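Local coordinates for protein Amuc_1102 (Akkermansia muciniphila, PDB 7DSZ) that is of undetermined function but adopts an immunoglobulin-like fold related to archaeal type IV pilus proteins, consistent with a pilus-related role, at residues C[138-143]-C[148-153]; C[58-63]-C[69-74]; C[152-155]-C[160-163]; C[51-56]-C[187-192]. One frame throughout, in Å; residues are numbered along the deposited sequence.

Contact 1: residues C[138-143]-C[148-153]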
loop_
_atom_site.group_PDB
_atom_site.type_symbol
_atom_site.label_atom_id
_atom_site.label_comp_id
_atom_site.label_asym_id
_atom_site.label_seq_id
_atom_site.Cartn_x
_atom_site.Cartn_y
_atom_site.Cartn_z
ATOM N N GLY C 138 -3.605 25.313 -3.824
ATOM C CA GLY C 138 -4.726 25.229 -4.740
ATOM C C GLY C 138 -5.314 23.837 -4.732
ATOM O O GLY C 138 -4.604 22.847 -4.521
ATOM N N VAL C 139 -6.626 23.761 -4.955
ATOM C CA VAL C 139 -7.330 22.490 -5.086
ATOM C C VAL C 139 -8.280 22.587 -6.268
ATOM O O VAL C 139 -9.091 23.513 -6.334
ATOM C CB VAL C 139 -8.116 22.129 -3.811
ATOM C CG1 VAL C 139 -8.883 20.823 -4.014
ATOM C CG2 VAL C 139 -7.167 22.030 -2.606
ATOM N N VAL C 140 -8.187 21.635 -7.187
ATOM C CA VAL C 140 -9.086 21.536 -8.335
ATOM C C VAL C 140 -9.825 20.210 -8.252
ATOM O O VAL C 140 -9.198 19.160 -8.095
ATOM C CB VAL C 140 -8.319 21.648 -9.666
ATOM C CG1 VAL C 140 -9.277 21.439 -10.858
ATOM C CG2 VAL C 140 -7.610 23.003 -9.759
ATOM N N VAL C 141 -11.154 20.254 -8.360
ATOM C CA VAL C 141 -11.984 19.052 -8.281
ATOM C C VAL C 141 -12.562 18.767 -9.656
ATOM O O VAL C 141 -13.156 19.656 -10.279
ATOM C CB VAL C 141 -13.123 19.207 -7.255
ATOM C CG1 VAL C 141 -13.908 17.890 -7.150
ATOM C CG2 VAL C 141 -12.567 19.621 -5.895
ATOM N N GLU C 142 -12.415 17.528 -10.118
ATOM C CA GLU C 142 -12.981 17.103 -11.390
ATOM C C GLU C 142 -14.018 16.007 -11.176
ATOM O O GLU C 142 -13.868 15.145 -10.296
ATOM C CB GLU C 142 -11.890 16.606 -12.350
ATOM C CG GLU C 142 -10.905 17.689 -12.751
ATOM C CD GLU C 142 -9.824 17.196 -13.705
ATOM O OE1 GLU C 142 -9.837 16.004 -14.065
ATOM O OE2 GLU C 142 -8.953 18.007 -14.087
ATOM N N TYR C 143 -15.078 16.056 -11.978
ATOM C CA TYR C 143 -16.054 14.980 -12.062
ATOM C C TYR C 143 -16.141 14.543 -13.516
ATOM O O TYR C 143 -16.382 15.371 -14.401
ATOM C CB TYR C 143 -17.435 15.413 -11.550
ATOM C CG TYR C 143 -18.451 14.315 -11.760
ATOM C CD1 TYR C 143 -18.411 13.162 -10.989
ATOM C CD2 TYR C 143 -19.412 14.402 -12.763
ATOM C CE1 TYR C 143 -19.309 12.140 -11.183
ATOM C CE2 TYR C 143 -20.323 13.371 -12.969
ATOM C CZ TYR C 143 -20.262 12.243 -12.174
ATOM O OH TYR C 143 -21.146 11.198 -12.349
ATOM N N VAL C 148 -15.092 20.971 -11.885
ATOM C CA VAL C 148 -16.327 21.508 -11.330
ATOM C C VAL C 148 -16.096 22.470 -10.169
ATOM O O VAL C 148 -16.999 23.261 -9.851
ATOM C CB VAL C 148 -17.291 20.375 -10.910
ATOM C CG1 VAL C 148 -17.704 19.555 -12.135
ATOM C CG2 VAL C 148 -16.660 19.484 -9.837
ATOM N N ALA C 149 -14.923 22.488 -9.540
ATOM C CA ALA C 149 -14.714 23.430 -8.448
ATOM C C ALA C 149 -13.226 23.694 -8.301
ATOM O O ALA C 149 -12.398 22.835 -8.610
ATOM C CB ALA C 149 -15.304 22.925 -7.118
ATOM N N THR C 150 -12.903 24.897 -7.835
ATOM C CA THR C 150 -11.522 25.318 -7.650
ATOM C C THR C 150 -11.401 26.132 -6.373
ATOM O O THR C 150 -12.217 27.023 -6.116
ATOM C CB THR C 150 -11.028 26.151 -8.844
ATOM O OG1 THR C 150 -11.061 25.354 -10.030
ATOM C CG2 THR C 150 -9.606 26.628 -8.605
ATOM N N TYR C 151 -10.389 25.820 -5.570
ATOM C CA TYR C 151 -9.997 26.639 -4.434
ATOM C C TYR C 151 -8.587 27.158 -4.694
ATOM O O TYR C 151 -7.752 26.432 -5.237
ATOM C CB TYR C 151 -10.014 25.857 -3.109
ATOM C CG TYR C 151 -8.996 26.414 -2.143
ATOM C CD1 TYR C 151 -9.295 27.504 -1.337
ATOM C CD2 TYR C 151 -7.705 25.875 -2.073
ATOM C CE1 TYR C 151 -8.328 28.050 -0.480
ATOM C CE2 TYR C 151 -6.747 26.404 -1.231
ATOM C CZ TYR C 151 -7.052 27.490 -0.445
ATOM O OH TYR C 151 -6.078 27.990 0.391
ATOM N N SER C 152 -8.315 28.407 -4.314
ATOM C CA SER C 152 -6.948 28.908 -4.409
ATOM C C SER C 152 -6.674 29.861 -3.260
ATOM O O SER C 152 -7.550 30.629 -2.869
ATOM C CB SER C 152 -6.684 29.629 -5.735
ATOM O OG SER C 152 -5.371 30.183 -5.737
ATOM N N SER C 153 -5.443 29.814 -2.732
ATOM C CA SER C 153 -5.018 30.777 -1.724
ATOM C C SER C 153 -4.811 32.171 -2.308
ATOM O O SER C 153 -4.708 33.135 -1.546
ATOM C CB SER C 153 -3.719 30.321 -1.042
ATOM O OG SER C 153 -2.640 30.299 -1.966
#
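Tyr-151 swings its ring anti to its own backbone nitrogen (chi1 151°), which lays edge atom CD2 beside CG2 of Val-139, 3.9 Å away, with the backbone N of Val-139 near the plane of the ring. Val-148 instead holds CG2 between its backbone N and carbonyl carbon (chi1 -63° for CG1), so that this methyl rests 3.5 Å from O of Val-141 and also meets CG1 of that valine, while CG1 touches CB of Tyr-143. On the same face as Tyr-151, Val-141 and Ala-149 bring their CB atoms to 4.3 Å. The other face carries Val-140 and Thr-150, lying side by side and pointing the same way. The backbones, 4.6 Å apart at the axes, run antiparallel. Val-139 and Tyr-151 form a hydrogen-bonded pair, N of Val-139 to O of Tyr-151 at 2.9 Å and N of Tyr-151 to O of Val-139 at 2.8 Å. Val-141 N gives a nearly straight bond to O of Ala-149, whereas O of Val-141 takes a firm bond from N of Val-148 (2.8 Å) and a weak one from N of Ala-149. Leu-23, Leu-26 and Val-21 of strand 18-32 cover the Val-141, Ala-149, Tyr-151 and Val-148 side chains, Trp-162 covers Val-140 and Thr-150, and Tyr-151 OH bonds to Gln-137. With Val-148 and Ala-149 both facing Val-141, this is a classic beta bulge in the hairpin of strands 134-143 and 146-152, at one margin of a sheet of the immunoglobulin-like fold.

Contact 2: residues C[58-63]-C[69-74]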
loop_
_atom_site.group_PDB
_atom_site.type_symbol
_atom_site.label_atom_id
_atom_site.label_comp_id
_atom_site.label_asym_id
_atom_site.label_seq_id
_atom_site.Cartn_x
_atom_site.Cartn_y
_atom_site.Cartn_z
ATOM N N PHE C 58 -15.710 19.933 2.075
ATOM C CA PHE C 58 -16.511 20.104 0.869
ATOM C C PHE C 58 -17.845 19.385 1.005
ATOM O O PHE C 58 -18.029 18.531 1.871
ATOM C CB PHE C 58 -15.760 19.632 -0.382
ATOM C CG PHE C 58 -15.644 18.133 -0.527
ATOM C CD1 PHE C 58 -14.595 17.443 0.056
ATOM C CD2 PHE C 58 -16.538 17.434 -1.313
ATOM C CE1 PHE C 58 -14.460 16.075 -0.128
ATOM C CE2 PHE C 58 -16.410 16.067 -1.502
ATOM C CZ PHE C 58 -15.376 15.381 -0.902
ATOM N N LYS C 59 -18.785 19.775 0.137
ATOM C CA LYS C 59 -20.094 19.144 0.048
ATOM C C LYS C 59 -20.464 19.052 -1.427
ATOM O O LYS C 59 -20.116 19.940 -2.210
ATOM C CB LYS C 59 -21.160 19.937 0.835
ATOM C CG LYS C 59 -22.562 19.351 0.726
ATOM C CD LYS C 59 -23.584 20.240 1.439
ATOM C CE LYS C 59 -23.741 19.829 2.880
ATOM N NZ LYS C 59 -24.961 20.450 3.506
ATOM N N VAL C 60 -21.141 17.970 -1.806
ATOM C CA VAL C 60 -21.521 17.698 -3.190
ATOM C C VAL C 60 -23.029 17.840 -3.336
ATOM O O VAL C 60 -23.784 17.412 -2.460
ATOM C CB VAL C 60 -21.098 16.280 -3.625
ATOM C CG1 VAL C 60 -21.374 16.063 -5.113
ATOM C CG2 VAL C 60 -19.637 16.037 -3.292
ATOM N N GLU C 61 -23.470 18.382 -4.471
ATOM C CA GLU C 61 -24.876 18.305 -4.864
ATOM C C GLU C 61 -24.930 17.877 -6.321
ATOM O O GLU C 61 -23.927 17.933 -7.032
ATOM C CB GLU C 61 -25.609 19.644 -4.658
ATOM C CG GLU C 61 -25.611 20.182 -3.206
ATOM C CD GLU C 61 -26.491 19.383 -2.249
ATOM O OE1 GLU C 61 -27.230 18.481 -2.710
ATOM O OE2 GLU C 61 -26.456 19.680 -1.031
ATOM N N ALA C 62 -26.109 17.436 -6.779
ATOM C CA ALA C 62 -26.176 16.891 -8.122
ATOM C C ALA C 62 -27.551 17.133 -8.741
ATOM O O ALA C 62 -28.559 17.297 -8.046
ATOM C CB ALA C 62 -25.869 15.383 -8.137
ATOM N N ALA C 63 -27.559 17.106 -10.071
ATOM C CA ALA C 63 -28.740 17.274 -10.906
ATOM C C ALA C 63 -28.711 16.233 -12.023
ATOM O O ALA C 63 -27.880 16.319 -12.935
ATOM C CB ALA C 63 -28.782 18.699 -11.469
ATOM N N GLY C 69 -27.834 8.032 -3.572
ATOM C CA GLY C 69 -27.329 9.035 -2.658
ATOM C C GLY C 69 -25.846 9.299 -2.778
ATOM O O GLY C 69 -25.302 10.067 -1.968
ATOM N N TYR C 70 -25.188 8.696 -3.767
ATOM C CA TYR C 70 -23.743 8.778 -3.938
ATOM C C TYR C 70 -23.410 8.933 -5.412
ATOM O O TYR C 70 -24.163 8.494 -6.285
ATOM C CB TYR C 70 -23.040 7.505 -3.462
ATOM C CG TYR C 70 -22.997 7.252 -1.988
ATOM C CD1 TYR C 70 -24.106 6.760 -1.301
ATOM C CD2 TYR C 70 -21.821 7.451 -1.287
ATOM C CE1 TYR C 70 -24.033 6.493 0.066
ATOM C CE2 TYR C 70 -21.739 7.203 0.067
ATOM C CZ TYR C 70 -22.847 6.720 0.739
ATOM O OH TYR C 70 -22.742 6.481 2.096
ATOM N N ILE C 71 -22.247 9.525 -5.687
ATOM C CA ILE C 71 -21.682 9.515 -7.030
ATOM C C ILE C 71 -20.478 8.577 -7.045
ATOM O O ILE C 71 -19.872 8.277 -6.007
ATOM C CB ILE C 71 -21.285 10.918 -7.542
ATOM C CG1 ILE C 71 -20.189 11.539 -6.666
ATOM C CG2 ILE C 71 -22.523 11.837 -7.623
ATOM C CD1 ILE C 71 -19.674 12.907 -7.177
ATOM N N ASP C 72 -20.131 8.120 -8.253
ATOM C CA ASP C 72 -19.069 7.128 -8.422
ATOM C C ASP C 72 -17.739 7.608 -7.865
ATOM O O ASP C 72 -17.051 6.864 -7.154
ATOM C CB ASP C 72 -18.889 6.791 -9.898
ATOM C CG ASP C 72 -19.943 5.857 -10.419
ATOM O OD1 ASP C 72 -20.442 5.012 -9.642
ATOM O OD2 ASP C 72 -20.248 5.965 -11.624
ATOM N N ALA C 73 -17.320 8.822 -8.238
ATOM C CA ALA C 73 -15.966 9.283 -7.927
ATOM C C ALA C 73 -15.863 10.784 -8.135
ATOM O O ALA C 73 -16.650 11.384 -8.864
ATOM C CB ALA C 73 -14.907 8.586 -8.787
ATOM N N LEU C 74 -14.852 11.373 -7.491
ATOM C CA LEU C 74 -14.408 12.743 -7.711
ATOM C C LEU C 74 -12.896 12.723 -7.653
ATOM O O LEU C 74 -12.321 12.067 -6.777
ATOM C CB LEU C 74 -14.903 13.706 -6.623
ATOM C CG LEU C 74 -16.328 14.200 -6.586
ATOM C CD1 LEU C 74 -16.478 15.105 -5.378
ATOM C CD2 LEU C 74 -16.609 14.964 -7.900
#
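Apolar contacts between branch ends carry the whole of this meeting, and Leu-74 is at its middle. Its CD1 methyl lies 3.9 Å from CG2 of Val-60 and 4.0 Å from CE2 of Phe-58, sliding past both side chains in the opposite direction and meeting the phenyl ring obliquely. The second kind of approach is end-on: CG1 of Val-60 and CD1 of Ile-71 reach toward each other tip to tip, 4.1 Å apart. Val-60 thus divides its two methyls between two partners, CG1, anti to the backbone N (chi1 -174°), going to Ile-71 and CG2 to Leu-74. Along strand 50-63, that same CG2 lies in plane at the edge of the Phe-58 ring. All four side chains are buried. The two backbones share no bond; that of 58-63 bonds to strand 18-32 and, at Phe-58, to Thr-109 of strand 109-115.

Further apolar neighbours close the cluster: Val-19, Val-21 and Leu-23 of strand 18-32, Val-103 of strand 91-104, and Tyr-143 and Val-141 of strand 134-143. At the corner the chain turns at Asp-72, the aspartate makes a salt bridge to Arg-122 of the second subunit. Ile-71 reaches Val-60 from before this corner, while Leu-74, after it, packs from the sheet of strand 70-83 against strand 50-63, consistent with the hydrophobic core between the facing sheets of an immunoglobulin-like beta sandwich.

Contact 3: residues C[152-155]-C[160-163]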
loop_
_atom_site.group_PDB
_atom_site.type_symbol
_atom_site.label_atom_id
_atom_site.label_comp_id
_atom_site.label_asym_id
_atom_site.label_seq_id
_atom_site.Cartn_x
_atom_site.Cartn_y
_atom_site.Cartn_z
ATOM N N SER C 152 -8.315 28.407 -4.314
ATOM C CA SER C 152 -6.948 28.908 -4.409
ATOM C C SER C 152 -6.674 29.861 -3.260
ATOM O O SER C 152 -7.550 30.629 -2.869
ATOM C CB SER C 152 -6.684 29.629 -5.735
ATOM O OG SER C 152 -5.371 30.183 -5.737
ATOM N N SER C 153 -5.443 29.814 -2.732
ATOM C CA SER C 153 -5.018 30.777 -1.724
ATOM C C SER C 153 -4.811 32.171 -2.308
ATOM O O SER C 153 -4.708 33.135 -1.546
ATOM C CB SER C 153 -3.719 30.321 -1.042
ATOM O OG SER C 153 -2.640 30.299 -1.966
ATOM N N GLU C 154 -4.727 32.296 -3.626
ATOM C CA GLU C 154 -4.474 33.574 -4.276
ATOM C C GLU C 154 -5.722 34.042 -5.011
ATOM O O GLU C 154 -6.601 33.249 -5.374
ATOM C CB GLU C 154 -3.303 33.475 -5.260
ATOM C CG GLU C 154 -2.056 32.786 -4.701
ATOM C CD GLU C 154 -1.573 33.387 -3.395
ATOM O OE1 GLU C 154 -1.305 34.606 -3.364
ATOM O OE2 GLU C 154 -1.445 32.629 -2.396
ATOM N N ARG C 155 -5.778 35.353 -5.235
ATOM C CA ARG C 155 -6.842 36.007 -5.984
ATOM C C ARG C 155 -6.277 36.646 -7.247
ATOM O O ARG C 155 -5.061 36.734 -7.446
ATOM C CB ARG C 155 -7.549 37.075 -5.134
ATOM C CG ARG C 155 -8.522 36.528 -4.110
ATOM C CD ARG C 155 -9.507 35.571 -4.768
ATOM N NE ARG C 155 -10.666 35.262 -3.927
ATOM C CZ ARG C 155 -10.663 34.380 -2.929
ATOM N NH1 ARG C 155 -9.550 33.713 -2.623
ATOM N NH2 ARG C 155 -11.774 34.164 -2.232
ATOM N N LYS C 160 -4.948 31.065 -10.452
ATOM C CA LYS C 160 -4.552 29.742 -10.930
ATOM C C LYS C 160 -3.031 29.681 -11.094
ATOM O O LYS C 160 -2.489 29.391 -12.160
ATOM C CB LYS C 160 -5.274 29.406 -12.227
ATOM C CG LYS C 160 -6.783 29.268 -12.093
ATOM C CD LYS C 160 -7.387 28.797 -13.407
ATOM C CE LYS C 160 -8.913 28.830 -13.375
ATOM N NZ LYS C 160 -9.497 28.511 -14.716
ATOM N N TRP C 161 -2.351 29.941 -9.975
ATOM C CA TRP C 161 -0.896 30.034 -9.968
ATOM C C TRP C 161 -0.222 28.747 -10.425
ATOM O O TRP C 161 0.923 28.801 -10.883
ATOM C CB TRP C 161 -0.406 30.420 -8.567
ATOM C CG TRP C 161 -0.791 29.408 -7.497
ATOM C CD1 TRP C 161 -1.883 29.447 -6.675
ATOM C CD2 TRP C 161 -0.077 28.215 -7.161
ATOM N NE1 TRP C 161 -1.887 28.345 -5.843
ATOM C CE2 TRP C 161 -0.789 27.573 -6.125
ATOM C CE3 TRP C 161 1.096 27.620 -7.640
ATOM C CZ2 TRP C 161 -0.362 26.357 -5.558
ATOM C CZ3 TRP C 161 1.521 26.419 -7.075
ATOM C CH2 TRP C 161 0.793 25.805 -6.044
ATOM N N TRP C 162 -0.905 27.596 -10.328
ATOM C CA TRP C 162 -0.312 26.333 -10.766
ATOM C C TRP C 162 -0.267 26.189 -12.282
ATOM O O TRP C 162 0.287 25.204 -12.779
ATOM C CB TRP C 162 -1.086 25.146 -10.167
ATOM C CG TRP C 162 -2.572 25.193 -10.440
ATOM C CD1 TRP C 162 -3.238 24.629 -11.491
ATOM C CD2 TRP C 162 -3.564 25.837 -9.634
ATOM N NE1 TRP C 162 -4.591 24.896 -11.390
ATOM C CE2 TRP C 162 -4.813 25.630 -10.257
ATOM C CE3 TRP C 162 -3.513 26.579 -8.449
ATOM C CZ2 TRP C 162 -6.003 26.135 -9.732
ATOM C CZ3 TRP C 162 -4.696 27.070 -7.915
ATOM C CH2 TRP C 162 -5.926 26.848 -8.565
ATOM N N THR C 163 -0.851 27.125 -13.025
ATOM C CA THR C 163 -0.809 27.110 -14.480
ATOM C C THR C 163 0.247 28.063 -15.023
ATOM O O THR C 163 0.445 28.128 -16.239
ATOM C CB THR C 163 -2.184 27.480 -15.058
ATOM O OG1 THR C 163 -2.480 28.842 -14.731
ATOM C CG2 THR C 163 -3.281 26.581 -14.480
#
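An ST turn at the end of strand 146-152 meets the 3-10 segment that carries Trp-161 and Trp-162, and Ser-152 stands at their junction in the loop leading on to strand 169-171. Its OG accepts from the backbone N of Glu-154 at 3.1 Å, with an N-H...O angle of 163°, and also bonds to the carbonyl of Glu-159, so two backbone points grip one hydroxyl. With OG anti to the backbone N of Ser-152 (chi1 176°), the same oxygen reaches the edges of both indoles near their planes, 3.7 Å from CD1 of Trp-161 and 3.9 Å from CZ3 of Trp-162. CB of Ser-152 touches the Trp-162 ring at CZ3 and CH2. An alanine in this place would probably leave the amide of Glu-154 and the carbonyl of Glu-159 without their shared partner, and the two indole edges without the hydroxyl between them.

Two residues on, CG of Glu-154 comes to 3.9 Å from CD1 of Trp-161, the two side chains meeting obliquely; the chain bend at chi2 folds the carboxylate back toward Ser-153. Trp-161 is pinned further by a bond from NE1 to the carbonyl of Gln-137, and Trp-162 stacks on Tyr-79. Within the tryptophan pair, CE3 of Trp-162 lies over one face of the Trp-161 indole, offset toward its rim. The fold-back of Glu-154 is held by the hydroxyl OG of Ser-153, which donates to OE2 on its anti side at 2.7 Å, 17° out of the carboxylate plane.

Contact 4: residues C[51-56]-C[187-192]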
loop_
_atom_site.group_PDB
_atom_site.type_symbol
_atom_site.label_atom_id
_atom_site.label_comp_id
_atom_site.label_asym_id
_atom_site.label_seq_id
_atom_site.Cartn_x
_atom_site.Cartn_y
_atom_site.Cartn_z
ATOM N N TRP C 51 3.150 15.404 11.309
ATOM C CA TRP C 51 2.883 15.407 9.888
ATOM C C TRP C 51 2.154 16.687 9.496
ATOM O O TRP C 51 1.396 17.249 10.283
ATOM C CB TRP C 51 2.005 14.205 9.538
ATOM C CG TRP C 51 2.704 12.903 9.612
ATOM C CD1 TRP C 51 3.243 12.298 10.723
ATOM C CD2 TRP C 51 2.928 12.022 8.522
ATOM N NE1 TRP C 51 3.822 11.098 10.365
ATOM C CE2 TRP C 51 3.632 10.907 9.018
ATOM C CE3 TRP C 51 2.632 12.087 7.155
ATOM C CZ2 TRP C 51 4.031 9.859 8.199
ATOM C CZ3 TRP C 51 3.029 11.039 6.341
ATOM C CH2 TRP C 51 3.716 9.940 6.868
ATOM N N ALA C 52 2.371 17.134 8.260
ATOM C CA ALA C 52 1.535 18.183 7.680
ATOM C C ALA C 52 0.270 17.545 7.119
ATOM O O ALA C 52 0.345 16.677 6.241
ATOM C CB ALA C 52 2.279 18.934 6.577
ATOM N N ASP C 53 -0.885 17.951 7.628
ATOM C CA ASP C 53 -2.170 17.403 7.199
ATOM C C ASP C 53 -2.968 18.552 6.598
ATOM O O ASP C 53 -3.434 19.429 7.332
ATOM C CB ASP C 53 -2.885 16.764 8.398
ATOM C CG ASP C 53 -4.318 16.343 8.107
ATOM O OD1 ASP C 53 -4.773 16.374 6.946
ATOM O OD2 ASP C 53 -4.975 15.939 9.079
ATOM N N PHE C 54 -3.093 18.560 5.269
ATOM C CA PHE C 54 -3.835 19.595 4.560
ATOM C C PHE C 54 -5.273 19.123 4.420
ATOM O O PHE C 54 -5.514 18.067 3.838
ATOM C CB PHE C 54 -3.233 19.869 3.179
ATOM C CG PHE C 54 -1.836 20.438 3.212
ATOM C CD1 PHE C 54 -1.635 21.817 3.222
ATOM C CD2 PHE C 54 -0.728 19.604 3.195
ATOM C CE1 PHE C 54 -0.326 22.353 3.234
ATOM C CE2 PHE C 54 0.562 20.120 3.218
ATOM C CZ PHE C 54 0.759 21.503 3.229
ATOM N N GLU C 55 -6.224 19.898 4.945
ATOM C CA GLU C 55 -7.627 19.487 5.006
ATOM C C GLU C 55 -8.480 20.497 4.264
ATOM O O GLU C 55 -8.323 21.699 4.482
ATOM C CB GLU C 55 -8.106 19.422 6.457
ATOM C CG GLU C 55 -7.352 18.422 7.322
ATOM C CD GLU C 55 -7.994 17.069 7.240
ATOM O OE1 GLU C 55 -9.250 17.012 7.330
ATOM O OE2 GLU C 55 -7.265 16.068 7.061
ATOM N N ILE C 56 -9.402 20.034 3.416
ATOM C CA ILE C 56 -10.375 20.916 2.790
ATOM C C ILE C 56 -11.789 20.369 2.949
ATOM O O ILE C 56 -12.085 19.262 2.484
ATOM C CB ILE C 56 -10.058 21.210 1.309
ATOM C CG1 ILE C 56 -11.062 22.219 0.735
ATOM C CG2 ILE C 56 -9.963 19.940 0.446
ATOM C CD1 ILE C 56 -10.511 22.937 -0.525
ATOM N N VAL C 187 -6.089 4.255 8.894
ATOM C CA VAL C 187 -7.265 3.622 9.501
ATOM C C VAL C 187 -7.970 4.504 10.522
ATOM O O VAL C 187 -8.976 4.069 11.100
ATOM C CB VAL C 187 -6.913 2.280 10.175
ATOM C CG1 VAL C 187 -6.157 1.360 9.176
ATOM C CG2 VAL C 187 -6.119 2.508 11.441
ATOM N N PHE C 188 -7.501 5.727 10.749
ATOM C CA PHE C 188 -8.076 6.606 11.761
ATOM C C PHE C 188 -8.955 7.673 11.127
ATOM O O PHE C 188 -8.819 7.992 9.949
ATOM C CB PHE C 188 -6.962 7.249 12.576
ATOM C CG PHE C 188 -6.190 6.247 13.391
ATOM C CD1 PHE C 188 -6.701 5.804 14.607
ATOM C CD2 PHE C 188 -5.010 5.708 12.922
ATOM C CE1 PHE C 188 -6.014 4.868 15.364
ATOM C CE2 PHE C 188 -4.321 4.749 13.674
ATOM C CZ PHE C 188 -4.835 4.343 14.902
ATOM N N TRP C 189 -9.877 8.219 11.933
ATOM C CA TRP C 189 -10.844 9.206 11.446
ATOM C C TRP C 189 -11.493 8.737 10.152
ATOM O O TRP C 189 -11.660 9.505 9.200
ATOM C CB TRP C 189 -10.193 10.572 11.227
ATOM C CG TRP C 189 -9.661 11.261 12.448
ATOM C CD1 TRP C 189 -9.649 10.803 13.743
ATOM C CD2 TRP C 189 -9.088 12.568 12.474
ATOM N NE1 TRP C 189 -9.069 11.755 14.566
ATOM C CE2 TRP C 189 -8.715 12.841 13.802
ATOM C CE3 TRP C 189 -8.828 13.527 11.484
ATOM C CZ2 TRP C 189 -8.105 14.033 14.169
ATOM C CZ3 TRP C 189 -8.226 14.724 11.855
ATOM C CH2 TRP C 189 -7.875 14.962 13.186
ATOM N N TYR C 190 -11.880 7.461 10.115
ATOM C CA TYR C 190 -12.234 6.865 8.839
ATOM C C TYR C 190 -13.472 7.528 8.242
ATOM O O TYR C 190 -13.531 7.757 7.025
ATOM C CB TYR C 190 -12.427 5.351 8.985
ATOM C CG TYR C 190 -12.707 4.705 7.643
ATOM C CD1 TYR C 190 -11.658 4.375 6.779
ATOM C CD2 TYR C 190 -14.018 4.462 7.215
ATOM C CE1 TYR C 190 -11.900 3.801 5.528
ATOM C CE2 TYR C 190 -14.276 3.887 5.964
ATOM C CZ TYR C 190 -13.209 3.553 5.128
ATOM O OH TYR C 190 -13.427 3.006 3.874
ATOM N N ASP C 191 -14.436 7.908 9.087
ATOM C CA ASP C 191 -15.690 8.490 8.602
ATOM C C ASP C 191 -15.581 9.940 8.154
ATOM O O ASP C 191 -16.577 10.486 7.658
ATOM C CB ASP C 191 -16.755 8.402 9.689
ATOM C CG ASP C 191 -17.287 7.011 9.833
ATOM O OD1 ASP C 191 -17.041 6.223 8.892
ATOM O OD2 ASP C 191 -17.931 6.706 10.858
ATOM N N ARG C 192 -14.431 10.590 8.349
ATOM C CA ARG C 192 -14.307 12.009 8.032
ATOM C C ARG C 192 -14.152 12.263 6.536
ATOM O O ARG C 192 -14.449 13.374 6.067
ATOM C CB ARG C 192 -13.116 12.592 8.814
ATOM C CG ARG C 192 -12.744 14.050 8.497
ATOM C CD ARG C 192 -11.618 14.502 9.434
ATOM N NE ARG C 192 -11.067 15.816 9.109
ATOM C CZ ARG C 192 -11.458 16.940 9.702
ATOM N NH1 ARG C 192 -12.410 16.893 10.639
ATOM N NH2 ARG C 192 -10.907 18.104 9.372
#
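Arg-192 grips Glu-55 side-on with two nitrogens, NE and NH2, each giving a hydrogen bond of 2.8 Å to the single oxygen OE1 of Glu-55 in a salt bridge. The bonds are bent, 147° at NE and 142° at NH2. OE1 lies in the guanidinium plane, yet both donors approach it from the same face of the carboxylate, well above that plane; the two flat groups are turned 40° apart. Arg-192 reaches this far because its chain is extended from CG to NE, while Glu-55 bends at chi2 to present OE1. A looser touch lies alongside, where CZ3 of Trp-189 comes obliquely to 4.4 Å from OD2 of Asp-53. Within the loop, N of Arg-192 bonds to O of Trp-189 at 3.1 Å, and both residues point toward strand 50-63.

In the second shell, Glu-55 OE2 bonds to Tyr-193 OH, and Asp-53 OD1 stands 2.5 Å from OE2 of Glu-55, close enough that one of these acids probably holds a proton. OD2 of Asp-53 forms a salt bridge with Arg-31, which also makes a cation-pi contact with Trp-189. Arg-192 has a cation-pi partner of its own in Tyr-110. A leucine in place of Arg-192 would probably leave OE1 of Glu-55 buried without its two donors and the ring of Tyr-110 without its cation.

The whole is a charged and aromatic cluster in which the loop before strand 195-196 is fastened across the three-stranded antiparallel sheet of the immunoglobulin-like fold.

Overall arrangement
From the N terminus, strand 50-63 is used first, its start by contact 4 and its end by contact 2. Contact 2 closes a short loop of five intervening residues and joins this strand's sheet to strand 70-83. Later, contact 1 closes the hairpin of strands 134-143 and 146-152; contact 3 follows at once, sharing Ser-152 and Ser-153. Contact 4 closes last, at 187-192, and its long loop encloses the other three. Tyr-143 of contact 1 packs on Ile-71 and Leu-74 of contact 2, strands 134-143 and 70-83 being neighbours in one sheet; Val-139 and Tyr-151 pack on Ile-56 of contact 4, linking that sheet to strand 50-63. Contacts 3 and 4 have centres about 24 Å apart.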